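Local coordinates for UDP-N-acetylglucosamine 2-epimerase (Methanocaldococcus jannaschii, PDB 4NES), which catalyses the reversible epimerisation at C-2 of UDP-N-acetylglucosamine, giving UDP-N-acetylmannosamine, the activated donor of ManNAc residues, at the interface of chains A and B. Numbering follows the deposited sequence. Chains: chain A/B, UDP-N-acetylglucosamine 2-epimerase.

Contact 1: the interface of chains A and B. Residues chain A 104, 107-108, 135, 138-139; chain B 100, 131, 135.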
loop_
_atom_site.group_PDB
_atom_site.type_symbol
_atom_site.label_atom_id
_atom_site.label_comp_id
_atom_site.label_asym_id
_atom_site.label_seq_id
_atom_site.Cartn_x
_atom_site.Cartn_y
_atom_site.Cartn_z
ATOM N N LEU A 104 2.859 4.642 4.756
ATOM C CA LEU A 104 2.130 3.565 5.393
ATOM C C LEU A 104 2.159 3.692 6.915
ATOM O O LEU A 104 1.140 3.470 7.572
ATOM C CB LEU A 104 2.681 2.218 4.943
ATOM C CG LEU A 104 1.911 1.007 5.459
ATOM C CD1 LEU A 104 0.406 1.170 5.236
ATOM C CD2 LEU A 104 2.418 -0.233 4.748
ATOM N N SER A 107 -0.120 6.793 7.828
ATOM C CA SER A 107 -1.539 6.532 7.607
ATOM C C SER A 107 -2.170 5.729 8.742
ATOM O O SER A 107 -3.277 6.041 9.179
ATOM C CB SER A 107 -1.757 5.831 6.258
ATOM O OG SER A 107 -1.320 4.490 6.295
ATOM N N LYS A 108 -1.474 4.711 9.237
ATOM C CA LYS A 108 -2.023 3.909 10.327
ATOM C C LYS A 108 -1.996 4.653 11.662
ATOM O O LYS A 108 -2.753 4.330 12.569
ATOM C CB LYS A 108 -1.291 2.570 10.456
ATOM C CG LYS A 108 -1.484 1.621 9.265
ATOM C CD LYS A 108 -2.925 1.095 9.205
ATOM C CE LYS A 108 -3.122 0.101 8.057
ATOM N NZ LYS A 108 -2.433 -1.209 8.301
ATOM N N LEU A 135 0.334 3.152 -4.368
ATOM C CA LEU A 135 -0.094 2.906 -2.996
ATOM C C LEU A 135 -0.028 4.175 -2.156
ATOM O O LEU A 135 -0.965 4.513 -1.428
ATOM C CB LEU A 135 0.749 1.800 -2.361
ATOM C CG LEU A 135 0.594 0.427 -3.018
ATOM C CD1 LEU A 135 1.350 -0.612 -2.214
ATOM C CD2 LEU A 135 -0.864 0.029 -3.151
ATOM N N HIS A 138 -2.827 6.624 -2.736
ATOM C CA HIS A 138 -4.106 6.251 -2.170
ATOM C C HIS A 138 -4.206 6.374 -0.659
ATOM O O HIS A 138 -5.280 6.179 -0.100
ATOM C CB HIS A 138 -4.506 4.857 -2.645
ATOM C CG HIS A 138 -4.998 4.852 -4.045
ATOM N ND1 HIS A 138 -6.323 5.009 -4.367
ATOM C CD2 HIS A 138 -4.329 4.779 -5.227
ATOM C CE1 HIS A 138 -6.465 5.008 -5.685
ATOM N NE2 HIS A 138 -5.261 4.870 -6.224
ATOM N N ILE A 139 -3.102 6.709 0.002
ATOM C CA ILE A 139 -3.176 7.011 1.433
ATOM C C ILE A 139 -2.730 8.435 1.759
ATOM O O ILE A 139 -2.501 8.770 2.924
ATOM C CB ILE A 139 -2.408 5.986 2.295
ATOM C CG1 ILE A 139 -1.027 5.725 1.707
ATOM C CG2 ILE A 139 -3.210 4.690 2.425
ATOM C CD1 ILE A 139 -0.192 4.771 2.532
ATOM N N LEU B 100 -2.492 -7.130 3.960
ATOM C CA LEU B 100 -1.661 -6.109 3.341
ATOM C C LEU B 100 -0.210 -6.561 3.249
ATOM O O LEU B 100 0.422 -6.410 2.210
ATOM C CB LEU B 100 -1.751 -4.796 4.113
ATOM C CG LEU B 100 -0.824 -3.698 3.590
ATOM C CD1 LEU B 100 -1.216 -3.312 2.173
ATOM C CD2 LEU B 100 -0.838 -2.468 4.513
ATOM N N ILE B 131 -7.813 1.119 4.714
ATOM C CA ILE B 131 -6.474 1.302 4.146
ATOM C C ILE B 131 -5.954 -0.017 3.603
ATOM O O ILE B 131 -5.520 -0.095 2.455
ATOM C CB ILE B 131 -5.483 1.873 5.178
ATOM C CG1 ILE B 131 -5.826 3.336 5.486
ATOM C CG2 ILE B 131 -4.057 1.781 4.659
ATOM C CD1 ILE B 131 -5.189 3.865 6.761
ATOM N N LEU B 135 -5.339 -0.622 -0.482
ATOM C CA LEU B 135 -3.976 -0.849 -0.948
ATOM C C LEU B 135 -3.824 -2.228 -1.577
ATOM O O LEU B 135 -3.255 -2.381 -2.661
ATOM C CB LEU B 135 -2.981 -0.672 0.198
ATOM C CG LEU B 135 -2.915 0.746 0.769
ATOM C CD1 LEU B 135 -1.794 0.836 1.785
ATOM C CD2 LEU B 135 -2.719 1.782 -0.322
#

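Contact 2: the interface of chains A and B. Residues chain A 71, 97, 100, 131-132, 135; chain B 75, 104, 108, 139.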
loop_
_atom_site.group_PDB
_atom_site.type_symbol
_atom_site.label_atom_id
_atom_site.label_comp_id
_atom_site.label_asym_id
_atom_site.label_seq_id
_atom_site.Cartn_x
_atom_site.Cartn_y
_atom_site.Cartn_z
ATOM N N THR A 71 11.745 -2.539 3.454
ATOM C CA THR A 71 10.505 -1.829 3.762
ATOM C C THR A 71 10.020 -2.188 5.170
ATOM O O THR A 71 9.565 -1.324 5.907
ATOM C CB THR A 71 9.412 -2.140 2.730
ATOM O OG1 THR A 71 9.925 -1.911 1.410
ATOM C CG2 THR A 71 8.181 -1.270 2.949
ATOM N N ASN A 97 11.129 3.011 -1.860
ATOM C CA ASN A 97 10.616 2.249 -0.722
ATOM C C ASN A 97 10.479 3.110 0.536
ATOM O O ASN A 97 9.575 2.896 1.338
ATOM C CB ASN A 97 11.472 1.016 -0.435
ATOM C CG ASN A 97 11.258 -0.088 -1.445
ATOM O OD1 ASN A 97 10.349 -0.030 -2.276
ATOM N ND2 ASN A 97 12.096 -1.118 -1.372
ATOM N N LEU A 100 7.002 4.851 0.410
ATOM C CA LEU A 100 5.911 3.961 0.778
ATOM C C LEU A 100 5.910 3.681 2.274
ATOM O O LEU A 100 4.866 3.737 2.915
ATOM C CB LEU A 100 5.997 2.651 0.001
ATOM C CG LEU A 100 4.947 1.615 0.406
ATOM C CD1 LEU A 100 3.552 2.132 0.091
ATOM C CD2 LEU A 100 5.197 0.265 -0.289
ATOM N N ILE A 131 4.340 0.636 -8.079
ATOM C CA ILE A 131 3.636 0.133 -6.897
ATOM C C ILE A 131 3.718 1.147 -5.770
ATOM O O ILE A 131 2.701 1.520 -5.187
ATOM C CB ILE A 131 4.196 -1.223 -6.425
ATOM C CG1 ILE A 131 3.825 -2.325 -7.425
ATOM C CG2 ILE A 131 3.655 -1.577 -5.050
ATOM C CD1 ILE A 131 4.651 -3.593 -7.282
ATOM N N ASN A 132 4.927 1.631 -5.491
ATOM C CA ASN A 132 5.129 2.565 -4.391
ATOM C C ASN A 132 4.307 3.830 -4.569
ATOM O O ASN A 132 3.680 4.325 -3.631
ATOM C CB ASN A 132 6.604 2.934 -4.257
ATOM C CG ASN A 132 7.445 1.799 -3.714
ATOM O OD1 ASN A 132 6.922 0.869 -3.094
ATOM N ND2 ASN A 132 8.761 1.863 -3.949
ATOM N N LEU A 135 0.334 3.152 -4.368
ATOM C CA LEU A 135 -0.094 2.906 -2.996
ATOM C C LEU A 135 -0.028 4.175 -2.156
ATOM O O LEU A 135 -0.965 4.513 -1.428
ATOM C CB LEU A 135 0.749 1.800 -2.361
ATOM C CG LEU A 135 0.594 0.427 -3.018
ATOM C CD1 LEU A 135 1.350 -0.612 -2.214
ATOM C CD2 LEU A 135 -0.864 0.029 -3.151
ATOM N N LEU B 75 6.356 -8.199 6.825
ATOM C CA LEU B 75 7.047 -8.052 5.540
ATOM C C LEU B 75 8.366 -8.809 5.555
ATOM O O LEU B 75 8.698 -9.515 4.598
ATOM C CB LEU B 75 7.334 -6.583 5.206
ATOM C CG LEU B 75 6.146 -5.641 5.008
ATOM C CD1 LEU B 75 6.626 -4.250 4.595
ATOM C CD2 LEU B 75 5.183 -6.191 3.975
ATOM N N LEU B 104 1.809 -7.001 -0.232
ATOM C CA LEU B 104 2.932 -6.123 -0.487
ATOM C C LEU B 104 4.216 -6.913 -0.738
ATOM O O LEU B 104 4.989 -6.567 -1.633
ATOM C CB LEU B 104 3.107 -5.143 0.665
ATOM C CG LEU B 104 4.189 -4.089 0.451
ATOM C CD1 LEU B 104 4.049 -3.421 -0.919
ATOM C CD2 LEU B 104 4.086 -3.054 1.555
ATOM N N LYS B 108 6.119 -7.058 -4.736
ATOM C CA LYS B 108 7.500 -6.677 -5.020
ATOM C C LYS B 108 8.334 -7.856 -5.520
ATOM O O LYS B 108 9.350 -7.664 -6.175
ATOM C CB LYS B 108 8.166 -6.044 -3.794
ATOM C CG LYS B 108 7.568 -4.695 -3.370
ATOM C CD LYS B 108 7.885 -3.601 -4.398
ATOM C CE LYS B 108 7.346 -2.235 -3.963
ATOM N NZ LYS B 108 8.104 -1.656 -2.805
ATOM N N ILE B 139 -2.813 -3.720 -5.734
ATOM C CA ILE B 139 -1.683 -4.557 -6.140
ATOM C C ILE B 139 -2.090 -6.000 -6.430
ATOM O O ILE B 139 -1.235 -6.882 -6.545
ATOM C CB ILE B 139 -0.517 -4.508 -5.129
ATOM C CG1 ILE B 139 -1.038 -4.682 -3.708
ATOM C CG2 ILE B 139 0.266 -3.203 -5.277
ATOM C CD1 ILE B 139 0.057 -4.702 -2.664
HETATM O O HOH W 1 7.952 -2.950 -0.400
#

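Contact 1: the interface of chains A and B
B:Leu135 lays its CD2 methyl against the flat peptide carbonyl of A:Leu135, approaching beside the oxygen rather than end-on, with CD2 and O 3.4 Å apart. The imidazole of A:His138 points away from B:Leu135, and the residue's methylene CB is what comes near its CD2, at 4.2 Å. The two Leu135 side chains cross obliquely, their CD2 methyls 3.8 Å apart; leucine suits the place because its branch puts one methyl on both the partner's carbonyl oxygen and the partner's methyl.

A:Ile139 meets B:Ile131 at about a right angle, CG2 on CG2 at 3.8 Å, and the same methyl also touches B:Leu135. With chi1 at 47°, its CG1 sits between backbone N and carbonyl carbon, while CG2 faces the partner. A:Leu104 and B:Leu100 meet tip to tip, CD1 to CD2 at 3.9 Å.

Small enough to admit a neighbour's methyl, A:Ser107 carries B:Ile131 CD1 on its CB and OG. The hydroxyl also bonds within its own helix, OG donating to A:Leu104 O over 3.0 Å from above the carbonyl plane. An alanine here would keep CB but would probably leave A:Leu104 O without this donor and B:Ile131 CD1 less well covered.

Chain A contributes the later part of helix 97-108, the end of helix 128-138 and the loop residue A:Ile139 that follows it; B:Leu100 and B:Ile131 lie early in the same two helices of chain B.

Contact 2: the interface of chains A and B
This is a helix-to-helix interface of the homodimer, in which a lysine from one subunit is sunk among polar groups of the other alongside a strip of aliphatic contacts, tying the two copies together. B:Lys108 reaches across with its terminal amine, NZ, which donates to A:Asn97 OD1 at 2.8 Å. A second bond of 2.8 Å runs from B:Lys108 NZ to A:Asn132 OD1.

The two amide oxygens are used differently. On A:Asn132 the lysine nitrogen is tilted 18° from the carbonyl plane, whereas on A:Asn97 it stands well above that plane. A:Asn97 OD1 also accepts from A:Asn132 ND2, 3.0 Å away and close to the amide plane of its donor. This bond should fix which way both amides are turned, presenting both oxygens to the lysine. Asparagine suits both places because it offers an uncharged acceptor, and A:Asn132 can donate as well. The oxygen of water 1 lies 2.7 Å from B:Lys108 NZ and links it to A:Thr71 OG1.

Lysine supplies the length needed. The chain of B:Lys108 bends at chi2 and again at chi4 (71°), carrying CE past A:Ile131 CG2 at 3.9 Å while NZ turns to the amides. A:Thr71 has two jobs: its hydroxyl holds the water, and its methyl CG2 packs on B:Leu75 CD1 at 3.7 Å, the side chains meeting at a slant. B:Leu104 extends the apolar strip, its CD1 3.9 Å from A:Leu100 CD2, and B:Ile139 CG2 meets A:Ile131 CG2 at about a right angle.

In the fold, B:Lys108 closes helix 97-108 of its chain, and A:Asn97 opens the same helix of the partner. A:Asn132 belongs to helix 128-138; B:Ile139 follows that helix in a loop and faces its chain A copy. A:Thr71 and B:Leu75 bring in helix 67-85 from both subunits.

Contact 1 and contact 2 lie about 10 Å apart, centre to centre of their C-alpha atoms, and share A:Leu135. Both are built on helices 97-108 and 128-138, and because the dimer is two-fold symmetric, several pairs of one contact recur in the other with the chains exchanged. Contact 1 is chiefly aliphatic and contact 2 adds a polar anchor; sharing A:Leu135, they are likely parts of one continuous dimer surface. The centres of contact 1 and contact 2 are about 24 Å and 17 Å from A:His207, the probable active-site residue, which suggests a role in assembly rather than direct chemistry.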